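Local coordinates for protein amidohydrolase (Thermotoga maritima, PDB 3OOQ) that probably acts as a TIM-barrel amidohydrolase, perhaps with allantoinase activity, at residues F[151-156]-F[224-229]; F[267-272]-F[297-302]; F[129-134]-F[142-147]; F[53-58]-F[351-356]. All coordinates share one frame; numbering follows the deposited sequence.

How the contacts relate
Contacts 1 and 3 share strand 143-153: contact 3 pairs its start with strand 125-133, and contact 1 pairs its end with strand 223-227, their centres about 22 Å apart. Contact 2 joins the parallel strands 269-271 and 301-303, later in the chain, and touches contact 1, where R224 packs on V270; the centres lie about 15 Å apart. Contact 4 spans almost 300 residues, so the other three fall between its segments in sequence. Its centre is about 32 Å from that of contact 1, on the far side of the chain's centre. H226 in contact 1 lies among histidines at the strand ends where amidohydrolases carry their active site, whereas contact 4 sits at the small beta-domain.

Contact 1: F[151-156]-F[224-229]; sequences KMAFGE and RMHAHR
M152 and M225, both selenomethionines, lie side by side and point the same way from neighbouring parallel strands, with SE of M152 3.8 Å from CE of M225. F154 completes this tight side. Its CG is anti to the carbonyl carbon (chi1 -67°), and the rim atom CZ of F154 comes within 3.6 Å of CE of M225, while the carbonyl O of H226 lies at the ring edge, in its plane. Pliant thioethers and a flat ring suit a buried face covered by helices 172-198 and 230-243. An alanine in place of F154 would probably leave CE of M225 without its aromatic neighbour and open a gap against A236. The N-H of H226 reaches the O of M152 almost straight (2.9 Å, 172°), and farther on the N of F154 gives to the O of H226 at 2.9 Å. On the other face the side chains of K151 and H226 cross, CE of K151 meeting CB of H226 at 3.6 Å, and NZ of K151 goes on to P119 O and H63 NE2. Only the side chains slacken toward the strand ends: ND1 of H226 makes a weak bond to the O of F154 (3.4 Å), and CB of F154 stands 4.3 Å from CB of A227. Parallel strands ending in polar residues, with H226 and H228 beside H251, are characteristic of the C-terminal mouth of an amidohydrolase TIM barrel.

Contact 2: F[267-272]-F[297-302]; sequences IPVVVG and DGVLIA
V269 and V299 meet at the apolar centre, where CG2 of V269 lies 3.8 Å from CG1 of V299. V269 is on strand 269-271 and V299 on the lead-in to strand 301-303; the two strands, with helix 290-297 between them, form a parallel beta-alpha-beta unit of the TIM barrel. L294 of that helix touches V271, V299 and I301, while L262 of helix 259-264 touches V269 and V299. Beta-branched residues suit this place because they favour extended backbone and fill the space between sheet and helices. CG2 of I301 is anti to the carbonyl carbon, beside the backbone N, where it meets CB of V269 at 4.2 Å. On the opposite face of the sheet V270 pairs with A302, whose single methyl touches P340 and I343 of helix 338-343.

Farther out, CB of P268 touches CD2 of L300 at 4.1 Å; this pair is partly exposed, and L300 also rests on I343. Proline has no N-H to offer, but its CA still makes a CA-H...O contact with the O of L300. That same oxygen accepts from the N of V269 at 3.0 Å. A302 then links the next two steps, its N giving to the O of V269 (3.1 Å) and its O taking from the N of V271 (2.8 Å). At the polar edge, beyond the strand pairing, a water takes over: it accepts from the N of L300 at 3.0 Å and donates, weakly, to the O of I267 at 2.7 Å.

Contact 3: F[129-134]-F[142-147]; sequences GSVIKF and CIVKDP
V131 faces both V144 and K145, a classic beta bulge that shifts the register of two antiparallel strands by one residue. The carbonyl O of V131 is gripped twice, by N of V144 at 2.8 Å and N of K145 at 3.2 Å, both arriving from the same face of its plane. The N of V131 gives in return to the O of K145 (2.8 Å), and past the bulge the N of K133 reaches the O of C142 at 2.8 Å. Around this backbone the apolar branches close in. CG1 of V131, anti to the backbone N (chi1 -178°), comes within 4.1 Å of CB of V144, and CG2 of V144 presses on CG of K133 at 3.4 Å, tighter than usual for two carbons. On the face that carries the non-hydrogen-bonded pair of I132 and I143, CB of I132 meets CB of C142 at 4.1 Å. P147, behind a cis peptide bond, has no N-H to give, yet its CA makes a CA-H...O contact with the O of G129 (3.5 Å). The aliphatic part of K133 thus packs on V144, while its extended chain carries NZ to D358, D360 and D381, and D146 pairs with K92. Such a cluster of carboxylates would probably stabilise the charged form of K133, which suits a lysine with an apolar stem and an ionic tip.

Contact 4: F[53-58]-F[351-356]; sequences KFLFPG and GSIEPG
I353 and P57 carry the apolar part of this contact, their side chains crossing at about a right angle. CG1 of I353 lies 3.9 Å from CD of P57. With CG1 anti to the carbonyl carbon and CD1 extended beyond it (chi2 -175°), the isoleucine reaches over the backbone of the strand. There CD1 of I353 stands 3.6 Å from the O of L55. The same methyl is 3.8 Å from the N of P57. A proline nitrogen bears no hydrogen, so a methyl can rest there without hiding a donor. The rigid ring of P57 also packs its CB 3.9 Å from the N of S352. I353 further touches V26, V36 and L361. These belong to the strands of the small beta-domain that amidohydrolases carry beside the TIM barrel, and the strand that begins at F54 runs from that domain toward the barrel. With an asparagine in place of I353, the CD1 contacts with L55 and P57 would probably be lost and a polar group buried against V26 and V36. The two segments share no direct hydrogen bond; a water links them, donating to the O of G58 at 2.7 Å and accepting from the N of G351 at 2.9 Å. G351 suits this spot because at its backbone angles (phi 87°, psi 9°) a CB would be jammed against the carbonyl O of the residue before.

Contact 1: F[151-156]-F[224-229]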
loop_
_atom_site.group_PDB
_atom_site.type_symbol
_atom_site.label_atom_id
_atom_site.label_comp_id
_atom_site.label_asym_id
_atom_site.label_seq_id
_atom_site.Cartn_x
_atom_site.Cartn_y
_atom_site.Cartn_z
ATOM N N LYS F 151 -3.897 -10.191 32.754
ATOM C CA LYS F 151 -2.942 -10.839 31.831
ATOM C C LYS F 151 -1.964 -9.831 31.249
ATOM O O LYS F 151 -2.375 -8.761 30.801
ATOM C CB LYS F 151 -3.718 -11.519 30.688
ATOM C CG LYS F 151 -2.887 -12.237 29.623
ATOM C CD LYS F 151 -1.929 -13.302 30.232
ATOM C CE LYS F 151 -1.155 -14.080 29.170
ATOM N NZ LYS F 151 -2.084 -14.902 28.339
HETATM N N MSE F 152 -0.680 -10.185 31.260
HETATM C CA MSE F 152 0.378 -9.370 30.671
HETATM C C MSE F 152 1.301 -10.306 29.925
HETATM O O MSE F 152 1.270 -11.507 30.171
HETATM C CB MSE F 152 1.160 -8.604 31.750
HETATM C CG MSE F 152 0.277 -7.658 32.527
HETATM SE SE MSE F 152 1.179 -6.800 34.019
HETATM C CE MSE F 152 -0.341 -6.717 35.248
ATOM N N ALA F 153 2.103 -9.763 29.007
ATOM C CA ALA F 153 2.966 -10.595 28.154
ATOM C C ALA F 153 4.298 -9.956 27.856
ATOM O O ALA F 153 4.360 -8.756 27.606
ATOM C CB ALA F 153 2.261 -10.943 26.844
ATOM N N PHE F 154 5.334 -10.802 27.853
ATOM C CA PHE F 154 6.729 -10.447 27.626
ATOM C C PHE F 154 7.242 -11.331 26.522
ATOM O O PHE F 154 6.548 -12.261 26.105
ATOM C CB PHE F 154 7.551 -10.724 28.909
ATOM C CG PHE F 154 7.175 -9.833 30.045
ATOM C CD1 PHE F 154 6.059 -10.117 30.839
ATOM C CD2 PHE F 154 7.864 -8.660 30.264
ATOM C CE1 PHE F 154 5.677 -9.257 31.871
ATOM C CE2 PHE F 154 7.487 -7.795 31.291
ATOM C CZ PHE F 154 6.400 -8.099 32.096
ATOM N N GLY F 155 8.446 -11.040 26.039
ATOM C CA GLY F 155 9.113 -11.901 25.068
ATOM C C GLY F 155 8.670 -11.622 23.639
ATOM O O GLY F 155 8.298 -10.496 23.306
ATOM N N GLU F 156 8.734 -12.645 22.791
ATOM C CA GLU F 156 8.606 -12.468 21.331
ATOM C C GLU F 156 7.236 -11.995 20.877
ATOM O O GLU F 156 7.149 -11.153 19.979
ATOM C CB GLU F 156 8.962 -13.761 20.576
ATOM C CG GLU F 156 10.433 -14.202 20.709
ATOM C CD GLU F 156 10.726 -15.511 19.982
ATOM O OE1 GLU F 156 10.064 -15.794 18.963
ATOM O OE2 GLU F 156 11.626 -16.260 20.414
ATOM N N ARG F 224 -0.999 -11.855 35.825
ATOM C CA ARG F 224 -0.728 -13.133 35.216
ATOM C C ARG F 224 0.220 -12.860 34.057
ATOM O O ARG F 224 -0.201 -12.343 33.020
ATOM C CB ARG F 224 -2.045 -13.792 34.780
ATOM C CG ARG F 224 -3.067 -14.043 35.928
ATOM C CD ARG F 224 -2.540 -15.019 37.002
ATOM N NE ARG F 224 -2.217 -16.312 36.382
ATOM C CZ ARG F 224 -3.027 -17.367 36.334
ATOM N NH1 ARG F 224 -4.219 -17.332 36.920
ATOM N NH2 ARG F 224 -2.649 -18.465 35.690
HETATM N N MSE F 225 1.497 -13.210 34.236
HETATM C CA MSE F 225 2.575 -12.698 33.388
HETATM C C MSE F 225 3.212 -13.745 32.491
HETATM O O MSE F 225 3.972 -14.596 32.959
HETATM C CB MSE F 225 3.633 -11.992 34.244
HETATM C CG MSE F 225 3.049 -10.784 34.933
HETATM SE SE MSE F 225 4.251 -9.920 36.182
HETATM C CE MSE F 225 4.515 -8.274 35.189
ATOM N N HIS F 226 2.877 -13.658 31.203
ATOM C CA HIS F 226 3.320 -14.590 30.160
ATOM C C HIS F 226 4.806 -14.343 29.892
ATOM O O HIS F 226 5.176 -13.234 29.490
ATOM C CB HIS F 226 2.462 -14.346 28.883
ATOM C CG HIS F 226 2.991 -14.969 27.622
ATOM N ND1 HIS F 226 4.103 -14.490 26.942
ATOM C CD2 HIS F 226 2.526 -16.007 26.886
ATOM C CE1 HIS F 226 4.306 -15.220 25.856
ATOM N NE2 HIS F 226 3.368 -16.157 25.805
ATOM N N ALA F 227 5.639 -15.360 30.114
ATOM C CA ALA F 227 7.081 -15.273 29.853
ATOM C C ALA F 227 7.724 -16.634 29.654
ATOM O O ALA F 227 7.464 -17.566 30.416
ATOM C CB ALA F 227 7.818 -14.520 30.986
ATOM N N HIS F 228 8.594 -16.735 28.650
ATOM C CA HIS F 228 9.245 -18.000 28.321
ATOM C C HIS F 228 10.716 -17.962 28.677
ATOM O O HIS F 228 11.167 -18.751 29.495
ATOM C CB HIS F 228 9.067 -18.340 26.829
ATOM C CG HIS F 228 7.656 -18.646 26.443
ATOM N ND1 HIS F 228 7.035 -19.833 26.775
ATOM C CD2 HIS F 228 6.737 -17.919 25.757
ATOM C CE1 HIS F 228 5.796 -19.828 26.310
ATOM N NE2 HIS F 228 5.588 -18.676 25.691
ATOM N N ARG F 229 11.460 -17.047 28.050
ATOM C CA ARG F 229 12.897 -16.961 28.251
ATOM C C ARG F 229 13.221 -16.491 29.679
ATOM O O ARG F 229 12.487 -15.696 30.250
ATOM C CB ARG F 229 13.527 -16.051 27.186
ATOM C CG ARG F 229 14.979 -16.395 26.867
ATOM C CD ARG F 229 15.476 -15.628 25.640
ATOM N NE ARG F 229 15.592 -14.202 25.933
ATOM C CZ ARG F 229 15.975 -13.271 25.067
ATOM N NH1 ARG F 229 16.292 -13.607 23.812
ATOM N NH2 ARG F 229 16.047 -11.998 25.457
#

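Contact 2: F[267-272]-F[297-302]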
loop_
_atom_site.group_PDB
_atom_site.type_symbol
_atom_site.label_atom_id
_atom_site.label_comp_id
_atom_site.label_asym_id
_atom_site.label_seq_id
_atom_site.Cartn_x
_atom_site.Cartn_y
_atom_site.Cartn_z
ATOM N N ILE F 267 6.992 -17.525 44.060
ATOM C CA ILE F 267 6.286 -17.165 42.825
ATOM C C ILE F 267 5.792 -18.426 42.123
ATOM O O ILE F 267 6.574 -19.326 41.803
ATOM C CB ILE F 267 7.166 -16.306 41.889
ATOM C CG1 ILE F 267 7.558 -15.010 42.606
ATOM C CG2 ILE F 267 6.414 -16.002 40.557
ATOM C CD1 ILE F 267 8.748 -14.273 41.985
ATOM N N PRO F 268 4.477 -18.510 41.900
ATOM C CA PRO F 268 4.021 -19.737 41.285
ATOM C C PRO F 268 4.170 -19.657 39.774
ATOM O O PRO F 268 4.277 -18.547 39.210
ATOM C CB PRO F 268 2.541 -19.788 41.673
ATOM C CG PRO F 268 2.148 -18.346 41.795
ATOM C CD PRO F 268 3.362 -17.641 42.333
ATOM N N VAL F 269 4.166 -20.829 39.143
ATOM C CA VAL F 269 4.330 -20.956 37.711
ATOM C C VAL F 269 3.294 -21.926 37.155
ATOM O O VAL F 269 3.220 -23.077 37.592
ATOM C CB VAL F 269 5.719 -21.472 37.326
ATOM C CG1 VAL F 269 5.879 -21.457 35.804
ATOM C CG2 VAL F 269 6.807 -20.645 37.991
ATOM N N VAL F 270 2.486 -21.441 36.213
ATOM C CA VAL F 270 1.604 -22.303 35.434
ATOM C C VAL F 270 2.389 -22.779 34.218
ATOM O O VAL F 270 2.500 -22.059 33.220
ATOM C CB VAL F 270 0.290 -21.581 34.996
ATOM C CG1 VAL F 270 -0.643 -22.563 34.333
ATOM C CG2 VAL F 270 -0.423 -20.969 36.214
ATOM N N VAL F 271 2.951 -23.981 34.319
ATOM C CA VAL F 271 3.782 -24.551 33.250
ATOM C C VAL F 271 2.898 -25.108 32.131
ATOM O O VAL F 271 1.704 -25.353 32.330
ATOM C CB VAL F 271 4.791 -25.632 33.753
ATOM C CG1 VAL F 271 5.653 -25.096 34.878
ATOM C CG2 VAL F 271 4.064 -26.887 34.236
ATOM N N GLY F 272 3.494 -25.276 30.950
ATOM C CA GLY F 272 2.755 -25.706 29.775
ATOM C C GLY F 272 2.445 -24.521 28.872
ATOM O O GLY F 272 2.610 -23.369 29.282
ATOM N N ASP F 297 12.701 -28.300 43.310
ATOM C CA ASP F 297 13.194 -27.039 43.861
ATOM C C ASP F 297 12.136 -26.255 44.639
ATOM O O ASP F 297 12.398 -25.160 45.100
ATOM C CB ASP F 297 13.831 -26.190 42.751
ATOM C CG ASP F 297 15.064 -26.858 42.147
ATOM O OD1 ASP F 297 15.783 -27.545 42.904
ATOM O OD2 ASP F 297 15.310 -26.715 40.922
ATOM N N GLY F 298 10.943 -26.820 44.797
ATOM C CA GLY F 298 9.962 -26.270 45.727
ATOM C C GLY F 298 9.136 -25.114 45.187
ATOM O O GLY F 298 8.663 -24.279 45.953
ATOM N N VAL F 299 8.962 -25.072 43.866
ATOM C CA VAL F 299 8.083 -24.098 43.229
ATOM C C VAL F 299 6.673 -24.662 43.168
ATOM O O VAL F 299 6.471 -25.827 42.809
ATOM C CB VAL F 299 8.576 -23.732 41.806
ATOM C CG1 VAL F 299 7.705 -22.581 41.172
ATOM C CG2 VAL F 299 10.038 -23.304 41.853
ATOM N N LEU F 300 5.704 -23.821 43.517
ATOM C CA LEU F 300 4.308 -24.138 43.324
ATOM C C LEU F 300 3.909 -23.993 41.839
ATOM O O LEU F 300 3.954 -22.902 41.272
ATOM C CB LEU F 300 3.425 -23.246 44.202
ATOM C CG LEU F 300 1.924 -23.424 43.955
ATOM C CD1 LEU F 300 1.466 -24.788 44.464
ATOM C CD2 LEU F 300 1.140 -22.305 44.613
ATOM N N ILE F 301 3.506 -25.102 41.224
ATOM C CA ILE F 301 3.188 -25.112 39.808
ATOM C C ILE F 301 1.843 -25.761 39.516
ATOM O O ILE F 301 1.352 -26.605 40.301
ATOM C CB ILE F 301 4.303 -25.805 38.956
ATOM C CG1 ILE F 301 4.275 -27.336 39.132
ATOM C CG2 ILE F 301 5.656 -25.204 39.257
ATOM C CD1 ILE F 301 5.282 -28.118 38.241
ATOM N N ALA F 302 1.240 -25.326 38.406
ATOM C CA ALA F 302 0.086 -25.987 37.810
ATOM C C ALA F 302 0.435 -26.287 36.364
ATOM O O ALA F 302 1.356 -25.683 35.789
ATOM C CB ALA F 302 -1.155 -25.107 37.855
HETATM O O HOH W 1 6.454 -20.975 43.996
#

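Contact 3: F[129-134]-F[142-147]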
loop_
_atom_site.group_PDB
_atom_site.type_symbol
_atom_site.label_atom_id
_atom_site.label_comp_id
_atom_site.label_asym_id
_atom_site.label_seq_id
_atom_site.Cartn_x
_atom_site.Cartn_y
_atom_site.Cartn_z
ATOM N N GLY F 129 -8.724 -11.943 33.244
ATOM C CA GLY F 129 -9.130 -13.335 33.325
ATOM C C GLY F 129 -10.285 -13.506 34.307
ATOM O O GLY F 129 -10.491 -12.652 35.168
ATOM N N SER F 130 -11.038 -14.604 34.140
ATOM C CA SER F 130 -12.114 -15.003 35.032
ATOM C C SER F 130 -12.038 -16.504 35.185
ATOM O O SER F 130 -11.691 -17.195 34.239
ATOM C CB SER F 130 -13.482 -14.671 34.409
ATOM O OG SER F 130 -13.734 -13.278 34.385
ATOM N N VAL F 131 -12.387 -17.025 36.360
ATOM C CA VAL F 131 -12.495 -18.466 36.541
ATOM C C VAL F 131 -13.941 -18.860 36.339
ATOM O O VAL F 131 -14.848 -18.264 36.917
ATOM C CB VAL F 131 -12.041 -18.934 37.946
ATOM C CG1 VAL F 131 -12.131 -20.467 38.034
ATOM C CG2 VAL F 131 -10.634 -18.434 38.257
ATOM N N ILE F 132 -14.168 -19.861 35.502
ATOM C CA ILE F 132 -15.517 -20.313 35.239
ATOM C C ILE F 132 -15.592 -21.827 35.356
ATOM O O ILE F 132 -14.569 -22.521 35.331
ATOM C CB ILE F 132 -16.037 -19.837 33.836
ATOM C CG1 ILE F 132 -15.167 -20.386 32.695
ATOM C CG2 ILE F 132 -16.083 -18.306 33.755
ATOM C CD1 ILE F 132 -15.768 -21.533 31.959
ATOM N N LYS F 133 -16.815 -22.326 35.483
ATOM C CA LYS F 133 -17.076 -23.760 35.441
ATOM C C LYS F 133 -17.976 -24.027 34.256
ATOM O O LYS F 133 -18.759 -23.163 33.889
ATOM C CB LYS F 133 -17.818 -24.204 36.690
ATOM C CG LYS F 133 -17.052 -24.077 37.966
ATOM C CD LYS F 133 -17.777 -24.882 39.035
ATOM C CE LYS F 133 -17.238 -24.564 40.394
ATOM N NZ LYS F 133 -17.829 -25.502 41.372
ATOM N N PHE F 134 -17.879 -25.227 33.680
ATOM C CA PHE F 134 -18.675 -25.593 32.505
ATOM C C PHE F 134 -20.069 -26.071 32.921
ATOM O O PHE F 134 -20.464 -27.183 32.583
ATOM C CB PHE F 134 -17.972 -26.698 31.694
ATOM C CG PHE F 134 -16.579 -26.349 31.230
ATOM C CD1 PHE F 134 -16.293 -25.096 30.675
ATOM C CD2 PHE F 134 -15.564 -27.305 31.283
ATOM C CE1 PHE F 134 -14.998 -24.776 30.237
ATOM C CE2 PHE F 134 -14.267 -26.994 30.845
ATOM C CZ PHE F 134 -13.991 -25.716 30.314
ATOM N N CYS F 142 -21.886 -19.536 35.050
ATOM C CA CYS F 142 -20.615 -20.255 34.989
ATOM C C CYS F 142 -19.548 -19.621 35.885
ATOM O O CYS F 142 -18.576 -20.285 36.260
ATOM C CB CYS F 142 -20.087 -20.316 33.556
ATOM S SG CYS F 142 -21.067 -21.365 32.456
ATOM N N ILE F 143 -19.731 -18.343 36.205
ATOM C CA ILE F 143 -18.716 -17.559 36.912
ATOM C C ILE F 143 -18.416 -18.106 38.309
ATOM O O ILE F 143 -19.330 -18.345 39.108
ATOM C CB ILE F 143 -19.125 -16.073 37.026
ATOM C CG1 ILE F 143 -19.176 -15.428 35.642
ATOM C CG2 ILE F 143 -18.176 -15.321 37.954
ATOM C CD1 ILE F 143 -19.848 -14.033 35.621
ATOM N N VAL F 144 -17.134 -18.311 38.583
ATOM C CA VAL F 144 -16.654 -18.623 39.930
ATOM C C VAL F 144 -15.947 -17.412 40.548
ATOM O O VAL F 144 -16.143 -17.096 41.725
ATOM C CB VAL F 144 -15.709 -19.852 39.926
ATOM C CG1 VAL F 144 -15.236 -20.190 41.328
ATOM C CG2 VAL F 144 -16.399 -21.045 39.313
ATOM N N LYS F 145 -15.128 -16.731 39.751
ATOM C CA LYS F 145 -14.355 -15.609 40.258
ATOM C C LYS F 145 -14.063 -14.680 39.107
ATOM O O LYS F 145 -13.389 -15.062 38.150
ATOM C CB LYS F 145 -13.037 -16.084 40.888
ATOM C CG LYS F 145 -12.229 -14.960 41.471
ATOM C CD LYS F 145 -10.962 -15.456 42.129
ATOM C CE LYS F 145 -10.166 -14.284 42.674
ATOM N NZ LYS F 145 -8.883 -14.743 43.253
ATOM N N ASP F 146 -14.580 -13.466 39.207
ATOM C CA ASP F 146 -14.410 -12.480 38.153
ATOM C C ASP F 146 -14.309 -11.101 38.772
ATOM O O ASP F 146 -15.203 -10.713 39.536
ATOM C CB ASP F 146 -15.609 -12.517 37.216
ATOM C CG ASP F 146 -15.581 -11.406 36.200
ATOM O OD1 ASP F 146 -14.649 -11.364 35.375
ATOM O OD2 ASP F 146 -16.498 -10.572 36.226
ATOM N N PRO F 147 -13.228 -10.351 38.466
ATOM C CA PRO F 147 -12.035 -10.748 37.691
ATOM C C PRO F 147 -11.111 -11.627 38.533
ATOM O O PRO F 147 -11.168 -11.566 39.760
ATOM C CB PRO F 147 -11.346 -9.410 37.414
ATOM C CG PRO F 147 -11.746 -8.537 38.580
ATOM C CD PRO F 147 -13.179 -8.933 38.875
#

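Contact 4: F[53-58]-F[351-356]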
loop_
_atom_site.group_PDB
_atom_site.type_symbol
_atom_site.label_atom_id
_atom_site.label_comp_id
_atom_site.label_asym_id
_atom_site.label_seq_id
_atom_site.Cartn_x
_atom_site.Cartn_y
_atom_site.Cartn_z
ATOM N N LYS F 53 -15.184 -48.454 39.360
ATOM C CA LYS F 53 -14.936 -47.134 38.769
ATOM C C LYS F 53 -14.006 -46.293 39.659
ATOM O O LYS F 53 -13.687 -46.682 40.779
ATOM C CB LYS F 53 -16.262 -46.382 38.565
ATOM C CG LYS F 53 -17.402 -47.197 37.947
ATOM C CD LYS F 53 -17.100 -47.580 36.505
ATOM C CE LYS F 53 -18.142 -48.532 35.903
ATOM N NZ LYS F 53 -17.667 -48.882 34.533
ATOM N N PHE F 54 -13.567 -45.143 39.140
ATOM C CA PHE F 54 -12.672 -44.224 39.841
ATOM C C PHE F 54 -13.353 -42.871 39.917
ATOM O O PHE F 54 -13.905 -42.402 38.925
ATOM C CB PHE F 54 -11.341 -44.093 39.097
ATOM C CG PHE F 54 -10.512 -45.343 39.101
ATOM C CD1 PHE F 54 -11.012 -46.535 38.589
ATOM C CD2 PHE F 54 -9.223 -45.326 39.605
ATOM C CE1 PHE F 54 -10.227 -47.715 38.608
ATOM C CE2 PHE F 54 -8.432 -46.486 39.629
ATOM C CZ PHE F 54 -8.937 -47.681 39.136
ATOM N N LEU F 55 -13.319 -42.250 41.091
ATOM C CA LEU F 55 -13.958 -40.964 41.294
ATOM C C LEU F 55 -12.893 -39.915 41.571
ATOM O O LEU F 55 -12.145 -40.020 42.553
ATOM C CB LEU F 55 -14.968 -41.027 42.444
ATOM C CG LEU F 55 -15.909 -39.841 42.630
ATOM C CD1 LEU F 55 -16.813 -39.636 41.424
ATOM C CD2 LEU F 55 -16.753 -40.044 43.883
ATOM N N PHE F 56 -12.831 -38.905 40.700
ATOM C CA PHE F 56 -11.812 -37.868 40.779
ATOM C C PHE F 56 -12.483 -36.523 40.963
ATOM O O PHE F 56 -13.659 -36.388 40.638
ATOM C CB PHE F 56 -10.958 -37.879 39.502
ATOM C CG PHE F 56 -9.819 -38.863 39.550
ATOM C CD1 PHE F 56 -10.057 -40.228 39.450
ATOM C CD2 PHE F 56 -8.509 -38.421 39.714
ATOM C CE1 PHE F 56 -9.012 -41.137 39.506
ATOM C CE2 PHE F 56 -7.450 -39.326 39.758
ATOM C CZ PHE F 56 -7.703 -40.686 39.660
ATOM N N PRO F 57 -11.751 -35.535 41.515
ATOM C CA PRO F 57 -12.268 -34.184 41.395
ATOM C C PRO F 57 -12.188 -33.765 39.920
ATOM O O PRO F 57 -11.424 -34.366 39.149
ATOM C CB PRO F 57 -11.274 -33.348 42.212
ATOM C CG PRO F 57 -10.023 -34.091 42.181
ATOM C CD PRO F 57 -10.356 -35.553 41.993
ATOM N N GLY F 58 -12.980 -32.771 39.520
ATOM C CA GLY F 58 -12.820 -32.196 38.176
ATOM C C GLY F 58 -11.442 -31.557 38.066
ATOM O O GLY F 58 -10.951 -30.957 39.035
ATOM N N GLY F 351 -10.858 -28.497 43.171
ATOM C CA GLY F 351 -9.569 -29.168 43.018
ATOM C C GLY F 351 -9.218 -30.291 43.992
ATOM O O GLY F 351 -8.072 -30.749 43.996
ATOM N N SER F 352 -10.180 -30.721 44.821
ATOM C CA SER F 352 -9.998 -31.870 45.732
ATOM C C SER F 352 -11.326 -32.475 46.164
ATOM O O SER F 352 -12.380 -31.817 46.087
ATOM C CB SER F 352 -9.184 -31.479 46.983
ATOM O OG SER F 352 -9.896 -30.567 47.822
ATOM N N ILE F 353 -11.283 -33.725 46.616
ATOM C CA ILE F 353 -12.472 -34.330 47.197
ATOM C C ILE F 353 -12.377 -34.247 48.713
ATOM O O ILE F 353 -11.953 -35.198 49.388
ATOM C CB ILE F 353 -12.734 -35.782 46.733
ATOM C CG1 ILE F 353 -12.629 -35.893 45.204
ATOM C CG2 ILE F 353 -14.114 -36.240 47.229
ATOM C CD1 ILE F 353 -12.991 -37.258 44.632
ATOM N N GLU F 354 -12.751 -33.085 49.232
ATOM C CA GLU F 354 -12.794 -32.862 50.661
ATOM C C GLU F 354 -14.170 -32.343 51.045
ATOM O O GLU F 354 -14.773 -31.582 50.276
ATOM C CB GLU F 354 -11.749 -31.815 51.062
ATOM C CG GLU F 354 -10.305 -32.273 50.933
ATOM C CD GLU F 354 -9.310 -31.122 51.057
ATOM O OE1 GLU F 354 -9.710 -30.028 51.514
ATOM O OE2 GLU F 354 -8.126 -31.313 50.688
ATOM N N PRO F 355 -14.649 -32.707 52.244
ATOM C CA PRO F 355 -15.875 -32.105 52.755
ATOM C C PRO F 355 -15.850 -30.587 52.683
ATOM O O PRO F 355 -14.842 -29.950 53.014
ATOM C CB PRO F 355 -15.911 -32.577 54.216
ATOM C CG PRO F 355 -15.192 -33.900 54.161
ATOM C CD PRO F 355 -14.054 -33.641 53.221
ATOM N N GLY F 356 -16.950 -30.008 52.234
ATOM C CA GLY F 356 -17.048 -28.578 52.146
ATOM C C GLY F 356 -16.719 -28.028 50.772
ATOM O O GLY F 356 -17.106 -26.903 50.463
HETATM O O HOH W 2 -12.276 -29.465 40.798
#